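Local coordinates for protein pantothenate synthetase (Francisella tularensis subsp. tularensis, PDB 3N8H) that probably catalyses the ATP-dependent condensation of pantoate with beta-alanine to pantothenate through a pantoyl-adenylate intermediate, and binds AMP in this structure, at residues G150-Q155 with C176-Q181; G184-S189 with L252-L257. One frame throughout, in Å; residues are numbered along the deposited sequence.

Interaction 1: G150-Q155 with C176-Q181; sequences GEKDYQ and CPTQRQ. With AMP (adenosine monophosphate), chain D; PRO (proline), chain C.
Where the neighbouring parallel strands 146-150 and 172-176 end, the backbone runs on from each into a segment that lines the adenosine pocket. The last sheet bond is E151 N to C176 O, 2.8 Å long, nearly straight (175°) and in the carbonyl plane.

K152 carries the side-chain contact. Its CG is anti to the backbone N (chi1 -166°), and the chain crosses T178 at about a right angle. K152 CB lies 3.3 Å from T178 OG1, while T178 CG2 packs alongside both CB and CG. A bend at chi3 (89°) then turns the chain from T178 toward the nucleotide: CE approaches the adenine, and K152 NZ comes to 3.1 Å from AMP N7. NZ is hydrogen-bonded to L187 O and S188 OG, which fix its position. Lysine suits this place because its apolar stem can pass the threonine while its tip remains polar.

G150 has no side chain, and adenine N3 occupies the side on which one would project; G150 N donates to AMP O3' (2.9 Å). D153 OD2 accepts a very short bond, 2.5 Å, from AMP O2'. E151 OE1 pairs with R240 and also receives two waters, one reaching T178 N and the other T178 OG1.

The N1/N6 edge of the adenine is met by backbone groups: Q179 N donates to AMP N1 (2.8 Å), and AMP N6 donates to Q179 O (3.0 Å). An acceptor beside an amino donor matches this pair, which is consistent with selection for adenine, with the ribose hydroxyls held by G150 and D153.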
# COMPACT_ATOMS: atom_id res chain seq x y z
N GLY A 150 -7.82 -2.99 -19.50
CA GLY A 150 -8.07 -3.97 -20.54
C GLY A 150 -8.19 -5.38 -19.95
O GLY A 150 -7.44 -5.78 -19.06
N GLU A 151 -9.16 -6.13 -20.46
CA GLU A 151 -9.34 -7.52 -20.06
C GLU A 151 -8.11 -8.40 -20.36
O GLU A 151 -7.87 -9.44 -19.71
CB GLU A 151 -10.57 -8.07 -20.79
CG GLU A 151 -10.85 -9.52 -20.54
CD GLU A 151 -11.96 -10.03 -21.41
OE1 GLU A 151 -11.66 -10.66 -22.45
OE2 GLU A 151 -13.14 -9.76 -21.08
N LYS A 152 -7.32 -8.00 -21.34
CA LYS A 152 -6.16 -8.81 -21.73
C LYS A 152 -5.24 -9.12 -20.56
O LYS A 152 -4.66 -10.20 -20.48
CB LYS A 152 -5.35 -8.10 -22.81
CG LYS A 152 -4.34 -9.03 -23.48
CD LYS A 152 -3.44 -8.28 -24.43
CE LYS A 152 -2.25 -7.76 -23.71
NZ LYS A 152 -1.67 -6.62 -24.45
N ASP A 153 -5.06 -8.14 -19.67
CA ASP A 153 -4.26 -8.35 -18.48
C ASP A 153 -5.22 -8.74 -17.35
O ASP A 153 -5.54 -7.94 -16.44
CB ASP A 153 -3.48 -7.08 -18.18
CG ASP A 153 -2.56 -6.70 -19.33
OD1 ASP A 153 -1.49 -7.34 -19.45
OD2 ASP A 153 -2.91 -5.77 -20.11
N TYR A 154 -5.70 -9.97 -17.44
CA TYR A 154 -6.82 -10.44 -16.60
C TYR A 154 -6.53 -10.43 -15.10
O TYR A 154 -7.36 -10.00 -14.26
CB TYR A 154 -7.22 -11.85 -17.00
CG TYR A 154 -8.62 -12.21 -16.55
CD1 TYR A 154 -9.72 -11.79 -17.29
CD2 TYR A 154 -8.83 -12.95 -15.39
CE1 TYR A 154 -11.01 -12.11 -16.90
CE2 TYR A 154 -10.12 -13.27 -14.98
CZ TYR A 154 -11.21 -12.85 -15.74
OH TYR A 154 -12.49 -13.16 -15.35
N GLN A 155 -5.37 -10.98 -14.75
CA GLN A 155 -4.97 -11.03 -13.34
C GLN A 155 -4.76 -9.62 -12.77
O GLN A 155 -5.19 -9.31 -11.65
CB GLN A 155 -3.71 -11.86 -13.21
CG GLN A 155 -3.96 -13.35 -13.36
CD GLN A 155 -2.65 -14.12 -13.48
OE1 GLN A 155 -2.00 -14.12 -14.54
NE2 GLN A 155 -2.23 -14.73 -12.37
N CYS A 176 -12.42 -3.52 -20.29
CA CYS A 176 -12.66 -3.31 -21.71
C CYS A 176 -12.11 -4.46 -22.56
O CYS A 176 -11.06 -4.99 -22.23
CB CYS A 176 -12.02 -1.99 -22.15
SG CYS A 176 -12.66 -0.52 -21.27
N PRO A 177 -12.80 -4.80 -23.66
CA PRO A 177 -12.52 -5.98 -24.48
C PRO A 177 -11.16 -5.85 -25.13
O PRO A 177 -10.74 -4.75 -25.51
CB PRO A 177 -13.59 -5.93 -25.58
CG PRO A 177 -14.57 -4.94 -25.17
CD PRO A 177 -13.90 -3.99 -24.22
N THR A 178 -10.49 -6.97 -25.29
CA THR A 178 -9.16 -7.02 -25.90
C THR A 178 -9.24 -6.73 -27.42
O THR A 178 -9.96 -7.41 -28.16
CB THR A 178 -8.50 -8.38 -25.66
OG1 THR A 178 -8.26 -8.53 -24.25
CG2 THR A 178 -7.15 -8.49 -26.41
N GLN A 179 -8.54 -5.70 -27.85
CA GLN A 179 -8.49 -5.38 -29.26
C GLN A 179 -7.46 -6.27 -29.94
O GLN A 179 -6.37 -6.49 -29.41
CB GLN A 179 -8.12 -3.90 -29.48
CG GLN A 179 -9.10 -2.93 -28.84
CD GLN A 179 -10.53 -3.21 -29.27
OE1 GLN A 179 -10.89 -2.99 -30.42
NE2 GLN A 179 -11.34 -3.74 -28.37
N ARG A 180 -7.81 -6.75 -31.15
CA ARG A 180 -7.02 -7.75 -31.85
C ARG A 180 -6.71 -7.37 -33.31
O ARG A 180 -7.50 -6.65 -33.96
CB ARG A 180 -7.76 -9.10 -31.81
CG ARG A 180 -8.01 -9.62 -30.38
CD ARG A 180 -8.75 -10.97 -30.30
NE ARG A 180 -8.94 -11.36 -28.89
CZ ARG A 180 -8.00 -11.93 -28.14
NH1 ARG A 180 -6.81 -12.24 -28.69
NH2 ARG A 180 -8.23 -12.23 -26.86
N GLN A 181 -5.56 -7.84 -33.81
CA GLN A 181 -5.28 -7.91 -35.25
C GLN A 181 -6.23 -8.86 -35.98
O GLN A 181 -6.82 -9.75 -35.37
CB GLN A 181 -3.86 -8.45 -35.52
CG GLN A 181 -2.75 -7.60 -35.00
CD GLN A 181 -2.66 -6.25 -35.72
OE1 GLN A 181 -3.43 -5.97 -36.63
NE2 GLN A 181 -1.70 -5.42 -35.30
P AMP D . 0.14 -1.35 -20.90
O1P AMP D . 0.45 0.02 -21.49
O2P AMP D . 0.42 -2.54 -21.78
O3P AMP D . 0.66 -1.53 -19.52
O5' AMP D . -1.48 -1.37 -20.88
C5' AMP D . -2.25 -0.27 -20.41
C4' AMP D . -3.71 -0.65 -20.36
O4' AMP D . -4.16 -0.97 -21.72
C3' AMP D . -4.02 -1.88 -19.49
O3' AMP D . -5.32 -1.72 -18.87
C2' AMP D . -4.07 -3.00 -20.52
O2' AMP D . -4.79 -4.16 -20.14
C1' AMP D . -4.71 -2.28 -21.70
N9 AMP D . -4.47 -2.98 -22.97
C8 AMP D . -3.27 -3.39 -23.44
N7 AMP D . -3.42 -4.04 -24.63
C5 AMP D . -4.75 -4.07 -24.92
C6 AMP D . -5.58 -4.60 -26.02
N6 AMP D . -4.99 -5.25 -27.04
N1 AMP D . -6.91 -4.43 -25.97
C2 AMP D . -7.48 -3.79 -24.92
N3 AMP D . -6.79 -3.27 -23.88
C4 AMP D . -5.43 -3.37 -23.82
N PRO C . 1.74 -4.35 -19.31
CA PRO C . 2.44 -4.27 -18.03
C PRO C . 3.86 -4.83 -18.15
O PRO C . 4.19 -5.41 -19.20
CB PRO C . 1.58 -5.17 -17.12
CG PRO C . 0.21 -5.04 -17.69
CD PRO C . 0.38 -4.90 -19.18
O HOH W 1 -11.88 -9.18 -24.74
O HOH W 2 -8.82 -10.88 -23.38

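Interaction 2: G184-S189 with L252-L257; sequences GLPLSS and LIDNFL. With AMP (adenosine monophosphate), chain D.
A proline ring pressed against a buried carboxylate is the striking feature here, and no direct hydrogen bond joins the two segments. P186 CG stands 3.3 Å from D254 CG and equally close to OD2, with OD1 slightly farther off. The two side chains cross obliquely, the ring meeting the acid with its CG corner. D254 CG is anti to the backbone N (chi1 -161°), which carries the carboxylate out from strand 250-257 toward the loop.

The acid's polar needs are met elsewhere. D254 OD2 accepts from Y206 OH, forms a salt bridge with R180 NH1, and lies in plane at the edge of the F256 ring; OD1 takes a weak bond from N255 N. Proline suits the remaining approach, since its apolar ring competes for none of these bonds.

Two residues earlier on the strand, at L252, the contact turns hydrophobic. L185 and L252 meet tip to tip, CD1 to CD1 at 4.1 Å, crossing at about a right angle, and the other branch of L252, CD2, reaches S188 CB at 4.3 Å. L185 also packs on A202 and Y206 of helix 196-210, so the leucines join loop, strand and helix. A water accepts a hydrogen bond from I253 N (3.2 Å) and lies 3.3 Å from S188 OG, bridging the segments; S188 OG is also hydrogen-bonded to K152 NZ.

L187 points its carbonyl at the ligand: AMP N6 donates to L187 O over 2.7 Å, nearly straight (169°). The loop thus holds an adenine-reading carbonyl beside the C-terminal sheet, and the buried D254, with an arginine and a tyrosine as partners, probably remains ionised.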
# COMPACT_ATOMS: atom_id res chain seq x y z
N GLY A 184 -6.25 -12.37 -34.94
CA GLY A 184 -6.62 -12.66 -33.56
C GLY A 184 -5.55 -12.23 -32.56
O GLY A 184 -5.84 -12.05 -31.39
N LEU A 185 -4.31 -12.08 -33.02
CA LEU A 185 -3.22 -11.56 -32.19
C LEU A 185 -3.59 -10.26 -31.48
O LEU A 185 -3.88 -9.25 -32.13
CB LEU A 185 -1.96 -11.36 -33.06
CG LEU A 185 -0.69 -10.79 -32.43
CD1 LEU A 185 -0.12 -11.78 -31.40
CD2 LEU A 185 0.33 -10.47 -33.51
N PRO A 186 -3.57 -10.27 -30.14
CA PRO A 186 -3.85 -9.08 -29.34
C PRO A 186 -2.90 -7.94 -29.71
O PRO A 186 -1.71 -8.16 -29.94
CB PRO A 186 -3.52 -9.53 -27.91
CG PRO A 186 -3.55 -10.97 -27.92
CD PRO A 186 -3.21 -11.43 -29.30
N LEU A 187 -3.43 -6.73 -29.73
CA LEU A 187 -2.55 -5.56 -29.81
C LEU A 187 -1.76 -5.40 -28.50
O LEU A 187 -2.31 -5.58 -27.41
CB LEU A 187 -3.37 -4.31 -30.13
CG LEU A 187 -4.04 -4.45 -31.50
CD1 LEU A 187 -5.03 -3.32 -31.69
CD2 LEU A 187 -2.96 -4.46 -32.58
N SER A 188 -0.47 -5.11 -28.62
CA SER A 188 0.41 -4.94 -27.46
C SER A 188 1.61 -4.07 -27.84
O SER A 188 2.10 -4.16 -28.97
CB SER A 188 0.91 -6.31 -27.00
OG SER A 188 1.26 -6.28 -25.63
N SER A 189 2.10 -3.24 -26.91
CA SER A 189 3.23 -2.35 -27.18
C SER A 189 4.49 -3.11 -27.57
O SER A 189 5.22 -2.70 -28.47
CB SER A 189 3.52 -1.42 -25.99
OG SER A 189 2.40 -0.57 -25.74
N LEU A 252 4.78 -12.10 -25.18
CA LEU A 252 3.37 -11.72 -25.33
C LEU A 252 2.43 -12.62 -24.53
O LEU A 252 2.73 -13.80 -24.33
CB LEU A 252 2.97 -11.79 -26.80
CG LEU A 252 3.79 -10.90 -27.74
CD1 LEU A 252 3.23 -11.00 -29.14
CD2 LEU A 252 3.83 -9.44 -27.22
N ILE A 253 1.29 -12.07 -24.10
CA ILE A 253 0.30 -12.82 -23.33
C ILE A 253 -1.07 -12.60 -23.93
O ILE A 253 -1.31 -11.64 -24.69
CB ILE A 253 0.26 -12.43 -21.82
CG1 ILE A 253 -0.63 -11.20 -21.54
CG2 ILE A 253 1.67 -12.23 -21.28
CD1 ILE A 253 -0.68 -10.77 -20.07
N ASP A 254 -1.98 -13.51 -23.58
CA ASP A 254 -3.36 -13.44 -24.02
C ASP A 254 -4.28 -14.24 -23.08
O ASP A 254 -3.85 -15.15 -22.37
CB ASP A 254 -3.47 -13.95 -25.47
CG ASP A 254 -4.74 -13.50 -26.16
OD1 ASP A 254 -5.56 -12.75 -25.53
OD2 ASP A 254 -4.94 -13.91 -27.32
N ASN A 255 -5.56 -13.89 -23.06
CA ASN A 255 -6.55 -14.77 -22.47
C ASN A 255 -7.86 -14.54 -23.21
O ASN A 255 -8.11 -13.45 -23.72
CB ASN A 255 -6.68 -14.51 -20.97
CG ASN A 255 -7.49 -13.31 -20.69
OD1 ASN A 255 -8.73 -13.38 -20.60
ND2 ASN A 255 -6.82 -12.17 -20.62
N PHE A 256 -8.68 -15.58 -23.31
CA PHE A 256 -9.99 -15.50 -23.97
C PHE A 256 -10.86 -16.63 -23.45
O PHE A 256 -10.35 -17.60 -22.88
CB PHE A 256 -9.83 -15.59 -25.50
CG PHE A 256 -8.77 -16.59 -25.95
CD1 PHE A 256 -9.02 -17.95 -25.90
CD2 PHE A 256 -7.52 -16.16 -26.40
CE1 PHE A 256 -8.05 -18.88 -26.31
CE2 PHE A 256 -6.54 -17.08 -26.80
CZ PHE A 256 -6.82 -18.45 -26.75
N LEU A 257 -12.18 -16.52 -23.63
CA LEU A 257 -13.11 -17.60 -23.31
C LEU A 257 -12.78 -18.84 -24.14
O LEU A 257 -12.49 -18.72 -25.32
CB LEU A 257 -14.54 -17.17 -23.59
CG LEU A 257 -15.11 -16.06 -22.71
CD1 LEU A 257 -16.43 -15.56 -23.26
CD2 LEU A 257 -15.28 -16.57 -21.29
P AMP D . 0.14 -1.35 -20.90
O1P AMP D . 0.45 0.02 -21.49
O2P AMP D . 0.42 -2.54 -21.78
O3P AMP D . 0.66 -1.53 -19.52
O5' AMP D . -1.48 -1.37 -20.88
C5' AMP D . -2.25 -0.27 -20.41
C4' AMP D . -3.71 -0.65 -20.36
O4' AMP D . -4.16 -0.97 -21.72
C3' AMP D . -4.02 -1.88 -19.49
O3' AMP D . -5.32 -1.72 -18.87
C2' AMP D . -4.07 -3.00 -20.52
O2' AMP D . -4.79 -4.16 -20.14
C1' AMP D . -4.71 -2.28 -21.70
N9 AMP D . -4.47 -2.98 -22.97
C8 AMP D . -3.27 -3.39 -23.44
N7 AMP D . -3.42 -4.04 -24.63
C5 AMP D . -4.75 -4.07 -24.92
C6 AMP D . -5.58 -4.60 -26.02
N6 AMP D . -4.99 -5.25 -27.04
N1 AMP D . -6.91 -4.43 -25.97
C2 AMP D . -7.48 -3.79 -24.92
N3 AMP D . -6.79 -3.27 -23.88
C4 AMP D . -5.43 -3.37 -23.82
O HOH W 3 1.41 -8.88 -23.63

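From the N terminus, the chain leaves strand 146-150, passes through helix 154-166 and strand 172-176, and returns beside its starting point: interaction 1 closes this beta-alpha-beta crossover of the parallel sheet. Only then does interaction 2 open. It closes a larger loop, from 184-189 through helices 196-210 and 217-225 and the hairpin strands 230-237 and 240-247 to strand 250-257. The two are therefore in series, neither nested nor crossed. They still abut in space, their centres about 7 Å apart, joined by a probable backbone bond between Q179 and L187. Together they tie the nucleotide-binding sheet to the C-terminal antiparallel sheet, with AMP touching both.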